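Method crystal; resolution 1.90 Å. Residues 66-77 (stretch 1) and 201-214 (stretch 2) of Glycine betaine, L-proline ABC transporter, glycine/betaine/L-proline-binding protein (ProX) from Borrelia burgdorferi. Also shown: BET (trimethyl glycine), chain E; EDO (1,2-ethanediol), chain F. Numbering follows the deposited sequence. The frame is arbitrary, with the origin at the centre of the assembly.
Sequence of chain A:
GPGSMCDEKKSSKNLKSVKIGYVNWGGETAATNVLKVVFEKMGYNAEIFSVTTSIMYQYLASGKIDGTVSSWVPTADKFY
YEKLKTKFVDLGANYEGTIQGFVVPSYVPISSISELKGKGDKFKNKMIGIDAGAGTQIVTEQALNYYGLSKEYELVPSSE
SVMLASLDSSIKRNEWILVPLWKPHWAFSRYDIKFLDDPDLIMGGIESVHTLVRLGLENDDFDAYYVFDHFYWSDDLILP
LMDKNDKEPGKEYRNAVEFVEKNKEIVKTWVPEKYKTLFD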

ATOM      1  N   ASP A  66       7.837 -12.906   9.770  1.00 19.66           N
ATOM      2  CA  ASP A  66       6.736 -13.728  10.204  1.00 20.25           C
ATOM      3  C   ASP A  66       5.493 -13.390   9.410  1.00 19.19           C
ATOM      4  O   ASP A  66       4.638 -14.234   9.218  1.00 19.89           O
ATOM      5  CB  ASP A  66       6.477 -13.479  11.685  1.00 20.48           C
ATOM      6  CG  ASP A  66       7.610 -13.967  12.553  1.00 21.63           C
ATOM      7  OD1 ASP A  66       8.019 -15.122  12.357  1.00 22.52           O
ATOM      8  OD2 ASP A  66       8.061 -13.201  13.425  1.00 21.87           O
ATOM      9  N   GLY A  67       5.390 -12.151   8.943  1.00 18.17           N
ATOM     10  CA  GLY A  67       4.168 -11.713   8.269  1.00 16.77           C
ATOM     11  C   GLY A  67       4.327 -10.399   7.527  1.00 15.83           C
ATOM     12  O   GLY A  67       5.337  -9.703   7.694  1.00 15.52           O
ATOM     13  N   THR A  68       3.363 -10.100   6.651  1.00 14.76           N
ATOM     14  CA  THR A  68       3.231  -8.774   6.053  1.00 13.96           C
ATOM     15  C   THR A  68       1.749  -8.437   6.032  1.00 13.64           C
ATOM     16  O   THR A  68       0.914  -9.353   5.815  1.00 14.10           O
ATOM     17  CB  THR A  68       3.844  -8.693   4.632  1.00 13.72           C
ATOM     18  OG1 THR A  68       3.505  -7.452   4.038  1.00 13.23           O
ATOM     19  CG2 THR A  68       3.302  -9.814   3.694  1.00 14.19           C
ATOM     20  N   VAL A  69       1.412  -7.162   6.231  1.00 12.77           N
ATOM     21  CA  VAL A  69       0.025  -6.711   6.053  1.00 12.75           C
ATOM     22  C   VAL A  69      -0.067  -5.836   4.777  1.00 12.44           C
ATOM     23  O   VAL A  69      -0.980  -5.007   4.634  1.00 11.74           O
ATOM     24  CB  VAL A  69      -0.540  -5.995   7.312  1.00 12.70           C
ATOM     25  CG1 VAL A  69      -0.667  -7.026   8.421  1.00 13.27           C
ATOM     26  CG2 VAL A  69       0.339  -4.812   7.786  1.00 12.52           C
ATOM     27  N   SER A  70       0.888  -6.047   3.854  1.00 13.06           N
ATOM     28  CA  SER A  70       1.056  -5.138   2.702  1.00 13.66           C
ATOM     29  C   SER A  70       0.799  -5.762   1.323  1.00 13.58           C
ATOM     30  O   SER A  70       1.190  -5.167   0.330  1.00 13.97           O
ATOM     31  CB  SER A  70       2.474  -4.553   2.684  1.00 14.58           C
ATOM     32  OG  SER A  70       2.689  -3.739   3.836  1.00 17.40           O
ATOM     33  N   SER A  71       0.128  -6.916   1.248  1.00 13.00           N
ATOM     34  CA  SER A  71      -0.031  -7.589  -0.058  1.00 13.25           C
ATOM     35  C   SER A  71      -1.216  -7.062  -0.866  1.00 12.75           C
ATOM     36  O   SER A  71      -2.368  -7.173  -0.418  1.00 12.37           O
ATOM     37  CB  SER A  71      -0.141  -9.114   0.138  1.00 13.47           C
ATOM     38  OG  SER A  71      -0.404  -9.819  -1.075  1.00 14.24           O
ATOM     39  N   TRP A  72      -0.940  -6.501  -2.045  1.00 12.45           N
ATOM     40  CA  TRP A  72      -2.025  -5.900  -2.879  1.00 12.01           C
ATOM     41  C   TRP A  72      -2.396  -6.884  -3.928  1.00 12.33           C
ATOM     42  O   TRP A  72      -1.642  -7.104  -4.890  1.00 12.77           O
ATOM     43  CB  TRP A  72      -1.583  -4.584  -3.515  1.00 11.80           C
ATOM     44  CG  TRP A  72      -1.765  -3.419  -2.578  1.00 10.73           C
ATOM     45  CD1 TRP A  72      -1.197  -3.229  -1.309  1.00 10.42           C
ATOM     46  CD2 TRP A  72      -2.499  -2.193  -2.866  1.00 11.01           C
ATOM     47  NE1 TRP A  72      -1.615  -2.015  -0.778  1.00 10.37           N
ATOM     48  CE2 TRP A  72      -2.404  -1.359  -1.678  1.00  9.95           C
ATOM     49  CE3 TRP A  72      -3.239  -1.730  -3.977  1.00 10.75           C
ATOM     50  CZ2 TRP A  72      -2.995  -0.103  -1.622  1.00 10.31           C
ATOM     51  CZ3 TRP A  72      -3.840  -0.475  -3.896  1.00 10.59           C
ATOM     52  CH2 TRP A  72      -3.712   0.318  -2.739  1.00 10.09           C
ATOM     53  N   VAL A  73      -3.576  -7.495  -3.777  1.00 12.39           N
ATOM     54  CA  VAL A  73      -3.937  -8.642  -4.639  1.00 13.05           C
ATOM     55  C   VAL A  73      -5.394  -8.617  -5.054  1.00 13.33           C
ATOM     56  O   VAL A  73      -6.212  -8.029  -4.322  1.00 12.82           O
ATOM     57  CB  VAL A  73      -3.717 -10.003  -3.931  1.00 13.69           C
ATOM     58  CG1 VAL A  73      -2.238 -10.359  -3.984  1.00 14.16           C
ATOM     59  CG2 VAL A  73      -4.242  -9.947  -2.493  1.00 13.65           C
ATOM     60  N   PRO A  74      -5.721  -9.277  -6.208  1.00 14.10           N
ATOM     61  CA  PRO A  74      -4.759 -10.100  -7.000  1.00 14.53           C
ATOM     62  C   PRO A  74      -3.866  -9.339  -8.011  1.00 14.53           C
ATOM     63  O   PRO A  74      -2.836  -9.878  -8.435  1.00 15.24           O
ATOM     64  CB  PRO A  74      -5.703 -11.033  -7.796  1.00 15.64           C
ATOM     65  CG  PRO A  74      -6.877 -10.128  -8.085  1.00 14.95           C
ATOM     66  CD  PRO A  74      -7.087  -9.421  -6.754  1.00 14.60           C
ATOM     67  N   THR A  75      -4.222  -8.099  -8.368  1.00 14.19           N
ATOM     68  CA  THR A  75      -3.622  -7.517  -9.572  1.00 14.84           C
ATOM     69  C   THR A  75      -2.238  -6.890  -9.374  1.00 14.80           C
ATOM     70  O   THR A  75      -1.285  -7.254 -10.107  1.00 14.58           O
ATOM     71  CB  THR A  75      -4.543  -6.508 -10.290  1.00 14.49           C
ATOM     72  OG1 THR A  75      -5.754  -7.179 -10.638  1.00 14.08           O
ATOM     73  CG2 THR A  75      -3.836  -5.970 -11.605  1.00 15.22           C
ATOM     74  N   ALA A  76      -2.126  -6.013  -8.379  1.00 14.01           N
ATOM     75  CA  ALA A  76      -0.890  -5.241  -8.219  1.00 14.75           C
ATOM     76  C   ALA A  76       0.287  -6.168  -8.015  1.00 15.41           C
ATOM     77  O   ALA A  76       1.326  -6.001  -8.667  1.00 15.77           O
ATOM     78  CB  ALA A  76      -1.004  -4.238  -7.079  1.00 13.80           C
ATOM     79  N   ASP A  77       0.147  -7.151  -7.119  1.00 15.57           N
ATOM     80  CA  ASP A  77       1.295  -7.985  -6.758  1.00 16.50           C
ATOM     81  C   ASP A  77       1.373  -9.338  -7.447  1.00 17.28           C
ATOM     82  O   ASP A  77       2.137 -10.188  -7.005  1.00 17.88           O
ATOM     83  CB  ASP A  77       1.395  -8.201  -5.232  1.00 16.56           C
ATOM     84  CG  ASP A  77       1.697  -6.926  -4.470  1.00 16.81           C
ATOM     85  OD1 ASP A  77       1.859  -5.819  -5.085  1.00 17.51           O
ATOM     86  OD2 ASP A  77       1.723  -7.036  -3.226  1.00 16.11           O
ATOM     87  N   LEU A 201      -9.465  -3.137 -18.156  1.00 18.77           N
ATOM     88  CA  LEU A 201      -9.239  -3.455 -16.733  1.00 18.17           C
ATOM     89  C   LEU A 201      -7.833  -4.015 -16.478  1.00 17.86           C
ATOM     90  O   LEU A 201      -7.660  -4.883 -15.665  1.00 17.34           O
ATOM     91  CB  LEU A 201     -10.304  -4.448 -16.193  1.00 18.16           C
ATOM     92  CG  LEU A 201     -10.748  -4.205 -14.743  1.00 17.53           C
ATOM     93  CD1 LEU A 201     -11.542  -2.903 -14.685  1.00 17.66           C
ATOM     94  CD2 LEU A 201     -11.603  -5.370 -14.254  1.00 17.47           C
ATOM     95  N   ILE A 202      -6.829  -3.526 -17.203  1.00 17.56           N
ATOM     96  CA  ILE A 202      -5.475  -3.976 -16.966  1.00 17.15           C
ATOM     97  C   ILE A 202      -5.017  -3.668 -15.514  1.00 16.23           C
ATOM     98  O   ILE A 202      -4.279  -4.437 -14.903  1.00 15.81           O
ATOM     99  CB  ILE A 202      -4.524  -3.345 -18.022  1.00 17.84           C
ATOM    100  CG1 ILE A 202      -5.075  -3.574 -19.449  1.00 18.97           C
ATOM    101  CG2 ILE A 202      -3.092  -3.859 -17.844  1.00 18.02           C
ATOM    102  CD1 ILE A 202      -5.199  -5.046 -19.899  1.00 20.07           C
ATOM    103  N   MET A 203      -5.468  -2.542 -14.972  1.00 15.22           N
ATOM    104  CA  MET A 203      -5.106  -2.164 -13.615  1.00 15.05           C
ATOM    105  C   MET A 203      -5.940  -2.879 -12.541  1.00 14.34           C
ATOM    106  O   MET A 203      -5.690  -2.706 -11.319  1.00 13.87           O
ATOM    107  CB  MET A 203      -5.241  -0.651 -13.414  1.00 15.46           C
ATOM    108  CG  MET A 203      -4.503   0.228 -14.439  1.00 17.70           C
ATOM    109  SD  MET A 203      -2.732  -0.023 -14.334  1.00 19.90           S
ATOM    110  CE  MET A 203      -2.318   0.662 -12.728  1.00 18.58           C
ATOM    111  N   GLY A 204      -6.929  -3.665 -12.964  1.00 14.20           N
ATOM    112  CA  GLY A 204      -7.731  -4.444 -11.998  1.00 13.71           C
ATOM    113  C   GLY A 204      -9.008  -3.712 -11.607  1.00 13.37           C
ATOM    114  O   GLY A 204      -9.156  -2.517 -11.865  1.00 13.09           O
ATOM    115  N   GLY A 205      -9.957  -4.432 -11.009  1.00 13.56           N
ATOM    116  CA  GLY A 205     -11.158  -3.771 -10.444  1.00 13.67           C
ATOM    117  C   GLY A 205     -10.840  -3.326  -9.029  1.00 13.33           C
ATOM    118  O   GLY A 205      -9.695  -2.963  -8.718  1.00 13.37           O
ATOM    119  N   ILE A 206     -11.858  -3.318  -8.168  1.00 12.97           N
ATOM    120  CA  ILE A 206     -11.693  -2.871  -6.787  1.00 12.78           C
ATOM    121  C   ILE A 206     -11.141  -4.104  -6.059  1.00 12.96           C
ATOM    122  O   ILE A 206     -11.743  -5.173  -6.145  1.00 13.15           O
ATOM    123  CB  ILE A 206     -13.066  -2.372  -6.254  1.00 13.59           C
ATOM    124  CG1 ILE A 206     -13.582  -1.276  -7.182  1.00 13.99           C
ATOM    125  CG2 ILE A 206     -13.004  -1.973  -4.780  1.00 13.29           C
ATOM    126  CD1 ILE A 206     -15.084  -1.131  -7.183  1.00 15.83           C
ATOM    127  N   GLU A 207     -10.000  -3.973  -5.376  1.00 11.75           N
ATOM    128  CA  GLU A 207      -9.356  -5.141  -4.822  1.00 11.91           C
ATOM    129  C   GLU A 207      -9.134  -4.975  -3.320  1.00 11.62           C
ATOM    130  O   GLU A 207      -9.909  -4.208  -2.638  1.00 11.22           O
ATOM    131  CB  GLU A 207      -8.113  -5.495  -5.651  1.00 12.58           C
ATOM    132  CG  GLU A 207      -8.527  -5.724  -7.108  1.00 13.58           C
ATOM    133  CD  GLU A 207      -7.431  -6.204  -7.997  1.00 14.91           C
ATOM    134  OE1 GLU A 207      -6.289  -6.394  -7.483  1.00 15.31           O
ATOM    135  OE2 GLU A 207      -7.736  -6.416  -9.222  1.00 16.40           O
ATOM    136  N   SER A 208      -8.155  -5.668  -2.776  1.00 11.15           N
ATOM    137  CA  SER A 208      -8.008  -5.578  -1.323  1.00 11.58           C
ATOM    138  C   SER A 208      -6.542  -5.736  -0.928  1.00 11.12           C
ATOM    139  O   SER A 208      -5.701  -6.098  -1.784  1.00 11.25           O
ATOM    140  CB  SER A 208      -8.965  -6.576  -0.657  1.00 12.32           C
ATOM    141  OG  SER A 208      -8.445  -7.847  -0.879  1.00 14.85           O
ATOM    142  N   VAL A 209      -6.230  -5.446   0.319  1.00 10.46           N
ATOM    143  CA  VAL A 209      -4.850  -5.649   0.809  1.00 10.77           C
ATOM    144  C   VAL A 209      -4.956  -6.849   1.726  1.00 11.37           C
ATOM    145  O   VAL A 209      -5.854  -6.879   2.596  1.00 11.50           O
ATOM    146  CB  VAL A 209      -4.346  -4.418   1.590  1.00 10.16           C
ATOM    147  CG1 VAL A 209      -2.851  -4.532   1.949  1.00 10.26           C
ATOM    148  CG2 VAL A 209      -4.604  -3.124   0.775  1.00  9.48           C
ATOM    149  N   HIS A 210      -4.065  -7.818   1.536  1.00 11.87           N
ATOM    150  CA  HIS A 210      -4.117  -9.031   2.336  1.00 12.98           C
ATOM    151  C   HIS A 210      -3.001  -9.142   3.315  1.00 13.01           C
ATOM    152  O   HIS A 210      -1.998  -8.425   3.216  1.00 12.26           O
ATOM    153  CB  HIS A 210      -4.137 -10.291   1.431  1.00 14.31           C
ATOM    154  CG  HIS A 210      -5.492 -10.558   0.798  1.00 15.03           C
ATOM    155  ND1 HIS A 210      -6.003 -11.820   0.657  1.00 16.29           N
ATOM    156  CD2 HIS A 210      -6.400  -9.705   0.221  1.00 14.60           C
ATOM    157  CE1 HIS A 210      -7.197 -11.760   0.049  1.00 16.61           C
ATOM    158  NE2 HIS A 210      -7.470 -10.468  -0.198  1.00 15.98           N
ATOM    159  N   THR A 211      -3.209 -10.024   4.293  1.00 13.66           N
ATOM    160  CA  THR A 211      -2.225 -10.297   5.321  1.00 14.21           C
ATOM    161  C   THR A 211      -1.683 -11.698   4.988  1.00 15.07           C
ATOM    162  O   THR A 211      -2.453 -12.653   4.836  1.00 15.53           O
ATOM    163  CB  THR A 211      -2.889 -10.323   6.723  1.00 14.77           C
ATOM    164  OG1 THR A 211      -3.350  -8.997   7.053  1.00 14.40           O
ATOM    165  CG2 THR A 211      -1.854 -10.765   7.793  1.00 15.49           C
ATOM    166  N   LEU A 212      -0.372 -11.797   4.811  1.00 15.12           N
ATOM    167  CA  LEU A 212       0.253 -13.091   4.577  1.00 15.97           C
ATOM    168  C   LEU A 212       1.197 -13.401   5.721  1.00 16.51           C
ATOM    169  O   LEU A 212       1.872 -12.498   6.235  1.00 16.33           O
ATOM    170  CB  LEU A 212       1.037 -13.109   3.267  1.00 16.16           C
ATOM    171  CG  LEU A 212       0.414 -12.389   2.075  1.00 16.06           C
ATOM    172  CD1 LEU A 212       1.409 -12.291   0.923  1.00 16.28           C
ATOM    173  CD2 LEU A 212      -0.894 -13.026   1.592  1.00 16.26           C
ATOM    174  N   VAL A 213       1.288 -14.681   6.102  1.00 17.59           N
ATOM    175  CA  VAL A 213       2.204 -15.081   7.177  1.00 18.31           C
ATOM    176  C   VAL A 213       3.039 -16.271   6.688  1.00 19.59           C
ATOM    177  O   VAL A 213       2.682 -16.958   5.739  1.00 19.12           O
ATOM    178  CB  VAL A 213       1.468 -15.436   8.504  1.00 18.89           C
ATOM    179  CG1 VAL A 213       0.708 -14.249   9.060  1.00 17.78           C
ATOM    180  CG2 VAL A 213       0.528 -16.630   8.318  1.00 19.67           C
ATOM    181  N   ARG A 214       4.176 -16.479   7.321  1.00 20.75           N
ATOM    182  CA  ARG A 214       5.061 -17.586   6.940  1.00 22.75           C
ATOM    183  C   ARG A 214       4.398 -18.937   7.247  1.00 24.65           C
ATOM    184  O   ARG A 214       3.587 -19.016   8.149  1.00 24.46           O
ATOM    185  CB  ARG A 214       6.410 -17.479   7.650  1.00 23.13           C
ATOM    186  CG  ARG A 214       6.365 -17.436   9.167  1.00 23.55           C
ATOM    187  CD  ARG A 214       7.767 -17.511   9.761  1.00 24.26           C
ATOM    188  NE  ARG A 214       7.739 -17.652  11.215  1.00 24.73           N
ATOM    189  CZ  ARG A 214       7.629 -18.808  11.874  1.00 26.25           C
ATOM    190  NH1 ARG A 214       7.549 -19.961  11.215  1.00 26.80           N
ATOM    191  NH2 ARG A 214       7.637 -18.801  13.213  1.00 26.90           N
TER
HETATM  192  N   BET E 310       0.754   0.579  -3.495  1.00 21.24           N
HETATM  193  CA  BET E 310       0.981  -0.856  -3.255  1.00 22.93           C
HETATM  194  C   BET E 310       1.127  -1.543  -4.620  1.00 25.81           C
HETATM  195  O   BET E 310       2.156  -1.494  -5.346  1.00 21.29           O
HETATM  196  OXT BET E 310       0.134  -2.131  -4.996  1.00 31.67           O
HETATM  197  C1  BET E 310       0.458   1.297  -2.243  1.00 21.38           C
HETATM  198  C2  BET E 310      -0.382   0.775  -4.386  1.00 21.25           C
HETATM  199  C3  BET E 310       1.953   1.165  -4.128  1.00 18.99           C
HETATM  200  C1  EDO F 301     -12.586  -6.714  -2.806  1.00 27.35           C
HETATM  201  O1  EDO F 301     -12.246  -7.129  -4.143  1.00 26.37           O
HETATM  202  C2  EDO F 301     -14.050  -6.321  -2.916  1.00 27.41           C
HETATM  203  O2  EDO F 301     -14.134  -4.925  -3.261  1.00 26.49           O
HETATM  204  O   HOH W   1       7.784 -16.485  15.147  1.00 36.60           O
HETATM  205  O   HOH W   2      -8.385  -9.155  -3.353  1.00 18.09           O
HETATM  206  O   HOH W   3      -4.370  -4.956  -6.554  1.00 12.84           O

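The most unusual feature of this contact is a break in the pairing of two antiparallel segments: a beta bulge shifts the register by one residue between Thr68 and Ser71, where the first stretch turns a corner at Val69. Before the corner, Thr68 pairs with Leu212; beyond it, Ser71 pairs with His210, so Val69 and Ser70 of the first stretch lie between these pairs, against Thr211 alone in the second. Thr68 also steadies the corner from within its own stretch, its OG1 accepting a hydrogen bond from Ser70 N at 3.0 Å.

On both sides of the bulge the backbone supplies the main connections. Thr68 N donates to Leu212 O and Leu212 N to Thr68 O, each at 2.9 Å. After the shift, His210 N reaches Ser71 O at 2.7 Å, while the return bond from Ser71 N to His210 O is longer, 3.3 Å. Farther along, Val73 N donates to Ser208 O at 3.2 Å, but the bond from Ser208 N to Val73 O, 3.4 Å, is weak. A water reinforces this end, donating to Val73 O and hydrogen-bonding with Ser208 OG.

Side chains fill the two faces. Gly67 and Val213 come unusually close, CA to CA 4.0 Å, and Gly67 CA lies 3.2 Å from Leu212 O; Gly67 has no side chain, so here the close contacts are made by its backbone. On the face shared by Trp72 and Val209, Val209 CG2 sits over the indole, 3.8 Å from the centroid of its five-membered ring. The opposite ring face meets the trimethyl glycine, whose C2 lies over it, so the flat, broad tryptophan serves both the sheet and the ligand, as befits a betaine-binding protein. On the other face, Val73 CG2 packs over the His210 ring, 3.7 Å from its centroid. The compact, branched valines place a methyl group over the face of each ring. Nearby, Leu212 CD1 packs against Ser71 CB at 3.6 Å.

Charged and polar groups secure the two ends. At one, Arg214 N donates to Asp66 O at 3.0 Å, and Arg214 NE forms a salt bridge with Asp66 OD1 at 2.8 Å. The carboxylate meets the guanidinium at its edge, near its plane, where the N-H groups point, and a water links Asp66 OD1 to Arg214 NH2. At the other end Glu207 uses both carboxylate oxygens on a single residue: Thr75 N donates to Glu207 OE1 at 2.8 Å and Thr75 OG1 to Glu207 OE2 at 2.6 Å. Threonine suits this place because its hydroxyl adds a second donor to its backbone N-H. A cis peptide bond precedes Pro74, whose N has no hydrogen to offer the nearby carboxylate. A water joins Glu207 OE1 to Ala76 N. Gly204 completes the fit: a CB there would clash with Thr75 OG1 and Glu207 OE2, and its backbone angles alone call for glycine. Altogether the stretches bury 860 Å², summed over both sides.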